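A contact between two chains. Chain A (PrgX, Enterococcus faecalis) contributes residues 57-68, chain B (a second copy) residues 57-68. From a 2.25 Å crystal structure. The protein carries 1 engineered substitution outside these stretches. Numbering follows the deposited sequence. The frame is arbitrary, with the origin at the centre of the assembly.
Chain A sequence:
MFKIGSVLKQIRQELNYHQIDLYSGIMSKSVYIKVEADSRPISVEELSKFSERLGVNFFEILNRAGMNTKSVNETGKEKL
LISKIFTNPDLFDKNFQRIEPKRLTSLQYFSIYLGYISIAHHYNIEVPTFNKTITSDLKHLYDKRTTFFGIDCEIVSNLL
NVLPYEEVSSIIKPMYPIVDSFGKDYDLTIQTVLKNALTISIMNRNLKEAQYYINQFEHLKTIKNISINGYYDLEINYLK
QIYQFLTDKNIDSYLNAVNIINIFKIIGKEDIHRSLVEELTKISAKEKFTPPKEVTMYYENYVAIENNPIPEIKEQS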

ATOM      1  N   ASN A  57      16.933 -34.808  25.821  1.00 22.62           N
ATOM      2  CA  ASN A  57      15.605 -34.541  26.368  1.00 23.53           C
ATOM      3  C   ASN A  57      14.670 -35.752  26.465  1.00 24.95           C
ATOM      4  O   ASN A  57      14.474 -36.502  25.506  1.00 26.96           O
ATOM      5  CB  ASN A  57      14.962 -33.399  25.572  1.00 17.36           C
ATOM      6  CG  ASN A  57      15.762 -32.098  25.679  1.00 21.02           C
ATOM      7  OD1 ASN A  57      15.686 -31.387  26.679  1.00 30.39           O
ATOM      8  ND2 ASN A  57      16.550 -31.801  24.654  1.00 21.89           N
ATOM      9  N   PHE A  58      14.118 -35.932  27.659  1.00 28.33           N
ATOM     10  CA  PHE A  58      13.199 -37.017  27.988  1.00 28.94           C
ATOM     11  C   PHE A  58      12.072 -37.216  26.964  1.00 30.99           C
ATOM     12  O   PHE A  58      11.817 -38.341  26.538  1.00 34.13           O
ATOM     13  CB  PHE A  58      12.618 -36.752  29.377  1.00 23.82           C
ATOM     14  CG  PHE A  58      11.672 -37.808  29.861  1.00 31.70           C
ATOM     15  CD1 PHE A  58      12.116 -39.095  30.124  1.00 28.82           C
ATOM     16  CD2 PHE A  58      10.335 -37.502  30.105  1.00 37.75           C
ATOM     17  CE1 PHE A  58      11.245 -40.063  30.628  1.00 36.94           C
ATOM     18  CE2 PHE A  58       9.458 -38.465  30.609  1.00 38.33           C
ATOM     19  CZ  PHE A  58       9.916 -39.746  30.871  1.00 33.05           C
ATOM     20  N   PHE A  59      11.397 -36.140  26.563  1.00 22.21           N
ATOM     21  CA  PHE A  59      10.311 -36.269  25.593  1.00 20.91           C
ATOM     22  C   PHE A  59      10.815 -36.732  24.228  1.00 21.84           C
ATOM     23  O   PHE A  59      10.155 -37.520  23.551  1.00 23.51           O
ATOM     24  CB  PHE A  59       9.559 -34.939  25.427  1.00 29.83           C
ATOM     25  CG  PHE A  59       8.647 -34.587  26.581  1.00 31.65           C
ATOM     26  CD1 PHE A  59       7.978 -33.368  26.597  1.00 39.60           C
ATOM     27  CD2 PHE A  59       8.463 -35.454  27.652  1.00 37.14           C
ATOM     28  CE1 PHE A  59       7.142 -33.019  27.662  1.00 39.11           C
ATOM     29  CE2 PHE A  59       7.629 -35.111  28.720  1.00 35.01           C
ATOM     30  CZ  PHE A  59       6.972 -33.895  28.724  1.00 32.42           C
ATOM     31  N   GLU A  60      11.979 -36.237  23.821  1.00 21.96           N
ATOM     32  CA  GLU A  60      12.532 -36.617  22.530  1.00 19.65           C
ATOM     33  C   GLU A  60      12.767 -38.117  22.495  1.00 21.13           C
ATOM     34  O   GLU A  60      12.519 -38.768  21.478  1.00 17.73           O
ATOM     35  CB  GLU A  60      13.855 -35.899  22.257  1.00 18.73           C
ATOM     36  CG  GLU A  60      14.300 -36.057  20.817  1.00 25.64           C
ATOM     37  CD  GLU A  60      15.690 -35.512  20.544  1.00 29.60           C
ATOM     38  OE1 GLU A  60      15.996 -34.412  21.041  1.00 26.54           O
ATOM     39  OE2 GLU A  60      16.469 -36.173  19.818  1.00 35.15           O
ATOM     40  N   ILE A  61      13.243 -38.661  23.608  1.00 22.88           N
ATOM     41  CA  ILE A  61      13.510 -40.090  23.685  1.00 25.99           C
ATOM     42  C   ILE A  61      12.199 -40.851  23.555  1.00 26.53           C
ATOM     43  O   ILE A  61      12.103 -41.787  22.759  1.00 27.17           O
ATOM     44  CB  ILE A  61      14.226 -40.469  25.015  1.00 21.94           C
ATOM     45  CG1 ILE A  61      15.629 -39.855  25.044  1.00 18.08           C
ATOM     46  CG2 ILE A  61      14.303 -41.982  25.151  1.00 22.34           C
ATOM     47  CD1 ILE A  61      16.433 -40.146  26.320  1.00 20.53           C
ATOM     48  N   LEU A  62      11.191 -40.453  24.333  1.00 23.93           N
ATOM     49  CA  LEU A  62       9.881 -41.095  24.258  1.00 24.61           C
ATOM     50  C   LEU A  62       9.394 -41.091  22.815  1.00 23.53           C
ATOM     51  O   LEU A  62       9.005 -42.120  22.275  1.00 23.34           O
ATOM     52  CB  LEU A  62       8.869 -40.370  25.149  1.00 22.81           C
ATOM     53  CG  LEU A  62       8.929 -40.747  26.632  1.00 26.07           C
ATOM     54  CD1 LEU A  62       7.927 -39.941  27.450  1.00 28.96           C
ATOM     55  CD2 LEU A  62       8.636 -42.228  26.758  1.00 29.15           C
ATOM     56  N   ASN A  63       9.438 -39.931  22.178  1.00 28.99           N
ATOM     57  CA  ASN A  63       9.000 -39.833  20.794  1.00 29.73           C
ATOM     58  C   ASN A  63       9.810 -40.765  19.904  1.00 30.90           C
ATOM     59  O   ASN A  63       9.244 -41.511  19.114  1.00 30.98           O
ATOM     60  CB  ASN A  63       9.123 -38.390  20.294  1.00 27.30           C
ATOM     61  CG  ASN A  63       7.940 -37.530  20.694  1.00 29.60           C
ATOM     62  OD1 ASN A  63       6.872 -37.616  20.100  1.00 37.29           O
ATOM     63  ND2 ASN A  63       8.123 -36.699  21.711  1.00 36.57           N
ATOM     64  N   ARG A  64      11.133 -40.724  20.028  1.00 27.44           N
ATOM     65  CA  ARG A  64      11.985 -41.587  19.212  1.00 28.41           C
ATOM     66  C   ARG A  64      11.626 -43.054  19.409  1.00 31.86           C
ATOM     67  O   ARG A  64      11.780 -43.869  18.498  1.00 32.53           O
ATOM     68  CB  ARG A  64      13.460 -41.357  19.551  1.00 25.86           C
ATOM     69  CG  ARG A  64      14.052 -40.116  18.899  1.00 23.28           C
ATOM     70  CD  ARG A  64      15.370 -39.727  19.538  1.00 23.20           C
ATOM     71  NE  ARG A  64      15.903 -38.499  18.960  1.00 27.76           N
ATOM     72  CZ  ARG A  64      16.415 -38.412  17.740  1.00 26.08           C
ATOM     73  NH1 ARG A  64      16.473 -39.486  16.968  1.00 26.78           N
ATOM     74  NH2 ARG A  64      16.847 -37.244  17.284  1.00 25.60           N
ATOM     75  N   ALA A  65      11.138 -43.379  20.602  1.00 33.96           N
ATOM     76  CA  ALA A  65      10.747 -44.745  20.934  1.00 35.96           C
ATOM     77  C   ALA A  65       9.427 -45.139  20.280  1.00 39.18           C
ATOM     78  O   ALA A  65       8.999 -46.285  20.391  1.00 42.07           O
ATOM     79  CB  ALA A  65      10.641 -44.909  22.445  1.00 30.60           C
ATOM     80  N   GLY A  66       8.767 -44.191  19.621  1.00 50.58           N
ATOM     81  CA  GLY A  66       7.521 -44.518  18.952  1.00 55.58           C
ATOM     82  C   GLY A  66       6.234 -43.845  19.399  1.00 59.31           C
ATOM     83  O   GLY A  66       5.159 -44.220  18.928  1.00 58.11           O
HETATM   84  N   MSE A  67       6.316 -42.862  20.292  1.00 62.22           N
HETATM   85  CA  MSE A  67       5.109 -42.176  20.748  1.00 68.17           C
HETATM   86  C   MSE A  67       4.644 -41.087  19.784  1.00 65.24           C
HETATM   87  O   MSE A  67       3.871 -40.197  20.152  1.00 63.36           O
HETATM   88  CB  MSE A  67       5.322 -41.585  22.138  1.00 71.35           C
HETATM   89  CG  MSE A  67       5.522 -42.642  23.201  1.00 80.07           C
HETATM   90 SE   MSE A  67       4.913 -42.065  24.933  1.00 86.79          SE
HETATM   91  CE  MSE A  67       3.038 -42.519  24.756  1.00 82.43           C
ATOM     92  N   ASN A  68       5.115 -41.177  18.543  1.00 85.80           N
ATOM     93  CA  ASN A  68       4.759 -40.225  17.499  1.00 85.80           C
ATOM     94  C   ASN A  68       4.003 -40.897  16.351  1.00 85.80           C
ATOM     95  O   ASN A  68       3.002 -40.311  15.892  1.00 85.80           O
ATOM     96  CB  ASN A  68       6.014 -39.519  16.965  1.00 67.43           C
ATOM     97  CG  ASN A  68       7.097 -40.490  16.502  1.00 68.36           C
ATOM     98  OD1 ASN A  68       8.088 -40.083  15.892  1.00 64.65           O
ATOM     99  ND2 ASN A  68       6.915 -41.773  16.793  1.00 67.68           N
TER
ATOM    100  N   ASN B  57      -4.304 -37.469  27.373  1.00 28.74           N
ATOM    101  CA  ASN B  57      -3.010 -37.644  26.721  1.00 27.78           C
ATOM    102  C   ASN B  57      -1.790 -37.873  27.609  1.00 27.47           C
ATOM    103  O   ASN B  57      -1.511 -37.125  28.550  1.00 29.30           O
ATOM    104  CB  ASN B  57      -2.761 -36.473  25.765  1.00 41.47           C
ATOM    105  CG  ASN B  57      -3.713 -36.490  24.568  1.00 52.02           C
ATOM    106  OD1 ASN B  57      -3.658 -37.397  23.732  1.00 62.74           O
ATOM    107  ND2 ASN B  57      -4.597 -35.493  24.489  1.00 50.06           N
ATOM    108  N   PHE B  58      -1.070 -38.934  27.267  1.00 26.58           N
ATOM    109  CA  PHE B  58       0.148 -39.361  27.950  1.00 26.97           C
ATOM    110  C   PHE B  58       1.048 -38.210  28.389  1.00 24.86           C
ATOM    111  O   PHE B  58       1.410 -38.112  29.560  1.00 27.65           O
ATOM    112  CB  PHE B  58       0.946 -40.289  27.029  1.00 33.22           C
ATOM    113  CG  PHE B  58       2.182 -40.865  27.662  1.00 34.73           C
ATOM    114  CD1 PHE B  58       2.126 -42.067  28.359  1.00 36.65           C
ATOM    115  CD2 PHE B  58       3.401 -40.203  27.568  1.00 33.40           C
ATOM    116  CE1 PHE B  58       3.259 -42.600  28.947  1.00 38.32           C
ATOM    117  CE2 PHE B  58       4.542 -40.732  28.155  1.00 35.68           C
ATOM    118  CZ  PHE B  58       4.469 -41.934  28.845  1.00 38.27           C
ATOM    119  N   PHE B  59       1.413 -37.343  27.453  1.00 28.98           N
ATOM    120  CA  PHE B  59       2.291 -36.227  27.784  1.00 30.10           C
ATOM    121  C   PHE B  59       1.659 -35.202  28.710  1.00 30.78           C
ATOM    122  O   PHE B  59       2.357 -34.580  29.517  1.00 31.06           O
ATOM    123  CB  PHE B  59       2.800 -35.534  26.511  1.00 33.54           C
ATOM    124  CG  PHE B  59       3.849 -36.323  25.766  1.00 38.08           C
ATOM    125  CD1 PHE B  59       3.541 -36.967  24.574  1.00 32.55           C
ATOM    126  CD2 PHE B  59       5.146 -36.425  26.267  1.00 39.87           C
ATOM    127  CE1 PHE B  59       4.508 -37.707  23.886  1.00 35.87           C
ATOM    128  CE2 PHE B  59       6.121 -37.163  25.587  1.00 40.76           C
ATOM    129  CZ  PHE B  59       5.796 -37.805  24.394  1.00 37.40           C
ATOM    130  N   GLU B  60       0.343 -35.023  28.601  1.00 29.07           N
ATOM    131  CA  GLU B  60      -0.349 -34.071  29.460  1.00 28.94           C
ATOM    132  C   GLU B  60      -0.319 -34.615  30.885  1.00 29.57           C
ATOM    133  O   GLU B  60      -0.122 -33.868  31.844  1.00 31.30           O
ATOM    134  CB  GLU B  60      -1.800 -33.875  29.017  1.00 31.33           C
ATOM    135  CG  GLU B  60      -2.459 -32.670  29.692  1.00 33.19           C
ATOM    136  CD  GLU B  60      -3.966 -32.640  29.535  1.00 34.68           C
ATOM    137  OE1 GLU B  60      -4.455 -32.767  28.391  1.00 35.25           O
ATOM    138  OE2 GLU B  60      -4.663 -32.478  30.558  1.00 35.70           O
ATOM    139  N   ILE B  61      -0.513 -35.924  31.021  1.00 31.81           N
ATOM    140  CA  ILE B  61      -0.483 -36.551  32.339  1.00 33.24           C
ATOM    141  C   ILE B  61       0.887 -36.344  32.986  1.00 32.29           C
ATOM    142  O   ILE B  61       0.978 -36.027  34.174  1.00 29.91           O
ATOM    143  CB  ILE B  61      -0.767 -38.062  32.253  1.00 27.12           C
ATOM    144  CG1 ILE B  61      -2.250 -38.292  31.945  1.00 24.99           C
ATOM    145  CG2 ILE B  61      -0.354 -38.747  33.554  1.00 24.71           C
ATOM    146  CD1 ILE B  61      -2.617 -39.751  31.814  1.00 27.97           C
ATOM    147  N   LEU B  62       1.948 -36.515  32.199  1.00 30.58           N
ATOM    148  CA  LEU B  62       3.298 -36.343  32.729  1.00 32.13           C
ATOM    149  C   LEU B  62       3.537 -34.928  33.210  1.00 32.07           C
ATOM    150  O   LEU B  62       4.105 -34.724  34.283  1.00 33.23           O
ATOM    151  CB  LEU B  62       4.350 -36.723  31.682  1.00 35.79           C
ATOM    152  CG  LEU B  62       4.533 -38.228  31.486  1.00 36.36           C
ATOM    153  CD1 LEU B  62       5.584 -38.495  30.428  1.00 28.59           C
ATOM    154  CD2 LEU B  62       4.937 -38.853  32.810  1.00 30.08           C
ATOM    155  N   ASN B  63       3.110 -33.948  32.422  1.00 32.42           N
ATOM    156  CA  ASN B  63       3.287 -32.562  32.814  1.00 32.68           C
ATOM    157  C   ASN B  63       2.428 -32.201  34.015  1.00 34.86           C
ATOM    158  O   ASN B  63       2.810 -31.355  34.824  1.00 36.68           O
ATOM    159  CB  ASN B  63       2.983 -31.625  31.651  1.00 37.38           C
ATOM    160  CG  ASN B  63       4.164 -31.464  30.722  1.00 38.91           C
ATOM    161  OD1 ASN B  63       5.286 -31.249  31.174  1.00 42.61           O
ATOM    162  ND2 ASN B  63       3.921 -31.557  29.420  1.00 42.60           N
ATOM    163  N   ARG B  64       1.265 -32.825  34.146  1.00 30.56           N
ATOM    164  CA  ARG B  64       0.431 -32.529  35.300  1.00 32.13           C
ATOM    165  C   ARG B  64       1.126 -33.112  36.528  1.00 36.69           C
ATOM    166  O   ARG B  64       1.039 -32.565  37.624  1.00 37.30           O
ATOM    167  CB  ARG B  64      -0.965 -33.137  35.136  1.00 31.73           C
ATOM    168  CG  ARG B  64      -1.850 -32.395  34.145  1.00 28.39           C
ATOM    169  CD  ARG B  64      -3.161 -33.138  33.921  1.00 28.05           C
ATOM    170  NE  ARG B  64      -4.053 -32.386  33.048  1.00 33.40           N
ATOM    171  CZ  ARG B  64      -4.689 -31.277  33.407  1.00 35.08           C
ATOM    172  NH1 ARG B  64      -4.544 -30.790  34.630  1.00 40.06           N
ATOM    173  NH2 ARG B  64      -5.455 -30.642  32.534  1.00 30.15           N
ATOM    174  N   ALA B  65       1.835 -34.220  36.328  1.00 42.68           N
ATOM    175  CA  ALA B  65       2.557 -34.871  37.411  1.00 45.21           C
ATOM    176  C   ALA B  65       3.823 -34.101  37.781  1.00 48.29           C
ATOM    177  O   ALA B  65       4.602 -34.547  38.620  1.00 50.00           O
ATOM    178  CB  ALA B  65       2.909 -36.306  37.019  1.00 28.56           C
ATOM    179  N   GLY B  66       4.039 -32.955  37.142  1.00 50.07           N
ATOM    180  CA  GLY B  66       5.206 -32.153  37.464  1.00 55.42           C
ATOM    181  C   GLY B  66       6.408 -32.186  36.531  1.00 59.71           C
ATOM    182  O   GLY B  66       7.469 -31.665  36.880  1.00 60.48           O
HETATM  183  N   MSE B  67       6.265 -32.784  35.352  1.00 87.79           N
HETATM  184  CA  MSE B  67       7.370 -32.848  34.397  1.00 87.79           C
HETATM  185  C   MSE B  67       7.665 -31.485  33.762  1.00 87.79           C
HETATM  186  O   MSE B  67       7.730 -31.359  32.536  1.00 87.79           O
HETATM  187  CB  MSE B  67       7.055 -33.871  33.305  1.00112.98           C
HETATM  188  CG  MSE B  67       7.195 -35.314  33.756  1.00112.98           C
HETATM  189 SE   MSE B  67       8.838 -36.135  33.120  1.00112.98          SE
HETATM  190  CE  MSE B  67      10.090 -35.434  34.434  1.00112.98           C
ATOM    191  N   ASN B  68       7.852 -30.472  34.607  1.00 93.74           N
ATOM    192  CA  ASN B  68       8.136 -29.111  34.154  1.00 93.74           C
ATOM    193  C   ASN B  68       8.368 -28.142  35.319  1.00 93.74           C
ATOM    194  O   ASN B  68       9.268 -27.283  35.199  1.00 93.74           O
ATOM    195  CB  ASN B  68       7.000 -28.598  33.245  1.00 89.93           C
ATOM    196  CG  ASN B  68       5.605 -28.866  33.815  1.00 89.93           C
ATOM    197  OD1 ASN B  68       4.596 -28.654  33.137  1.00 89.93           O
ATOM    198  ND2 ASN B  68       5.545 -29.327  35.062  1.00 89.93           N
TER

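The two copies of PrgX meet here through equivalent stretches whose helices run nearly antiparallel, with an angle of 157° between their directions. The axes come no closer than 12.6 Å, so the gap is bridged mainly by side chains, and no hydrogen bond crosses it. Together the two stretches bury 454 Å². The register places Phe A59 beside Phe B59, their CA atoms 8.3 Å apart, and sets the phenylalanine at position 58 of each copy near the selenomethionine at position 67 of the other.

Chain B enters the contact just past Asn B57, which occupies the N-cap position without a capping bond from its side chain and does not reach chain A. Phe B58, with chi1 in the t well, points toward the partner and is gripped in two ways. Met A67 lies over one face of its ring: CE is 3.5 Å from Phe B58 CG, and both CE and SE stand 3.7 Å from the ring centroid, within about 22° of the normal. This is the geometry of a CH-pi contact combined with a sulfur-aromatic one, although Met A67 is poorly ordered. At the ring edge, Leu A62 CD1 packs 3.5 Å from Phe B58 CE2.

Phe B59 gives up the most surface of any residue in the contact. With chi1 at -74° and chi2 at 106°, its ring sits in a hole formed by Phe A59, Leu A62, Asn A63 and Met A67. The edge of Phe B59 is directed at the face of Phe A59, with the centroids 4.8 Å apart, the planes at 72°, and Phe B59 CE2 3.6 Å from Phe A59 CD2. The pairing is therefore asymmetric, since the two equivalent rings play different parts. Leu A62 CD1 approaches Phe B59 CE2 at 3.8 Å, while Asn A63 ND2 lies 3.7 Å from Phe B59 CZ. That amide is held within its own helix by a hydrogen bond from Asn A63 ND2 to Phe A59 O, at 2.9 Å.

Glu B60 points away from the partner and instead forms a salt bridge with Arg B64, one turn on, with NE 2.6 Å from Glu B60 OE2. The next inward residue is Leu B62, whose CD1 lies 4.1 Å from Leu A62 CD1 and also packs at the edge of the Phe A58 ring, 3.9 Å from CE2. Asn B63 starts out sideways, but its end comes nearer to chain A and sits at the edge of the Phe A59 ring.

Beyond the helix, Gly B66 adopts a positive phi in a Schellman motif, and Met B67 N bonds back to Leu B62 O at 3.1 Å. The chain then presents Met B67 to Phe A58: its SE is 3.5 Å from Phe A58 CE2 and 4.3 Å from the ring centroid, 49° off the normal. This oblique approach contrasts with the face-on seat of Met A67, and Met B67 is likewise poorly ordered.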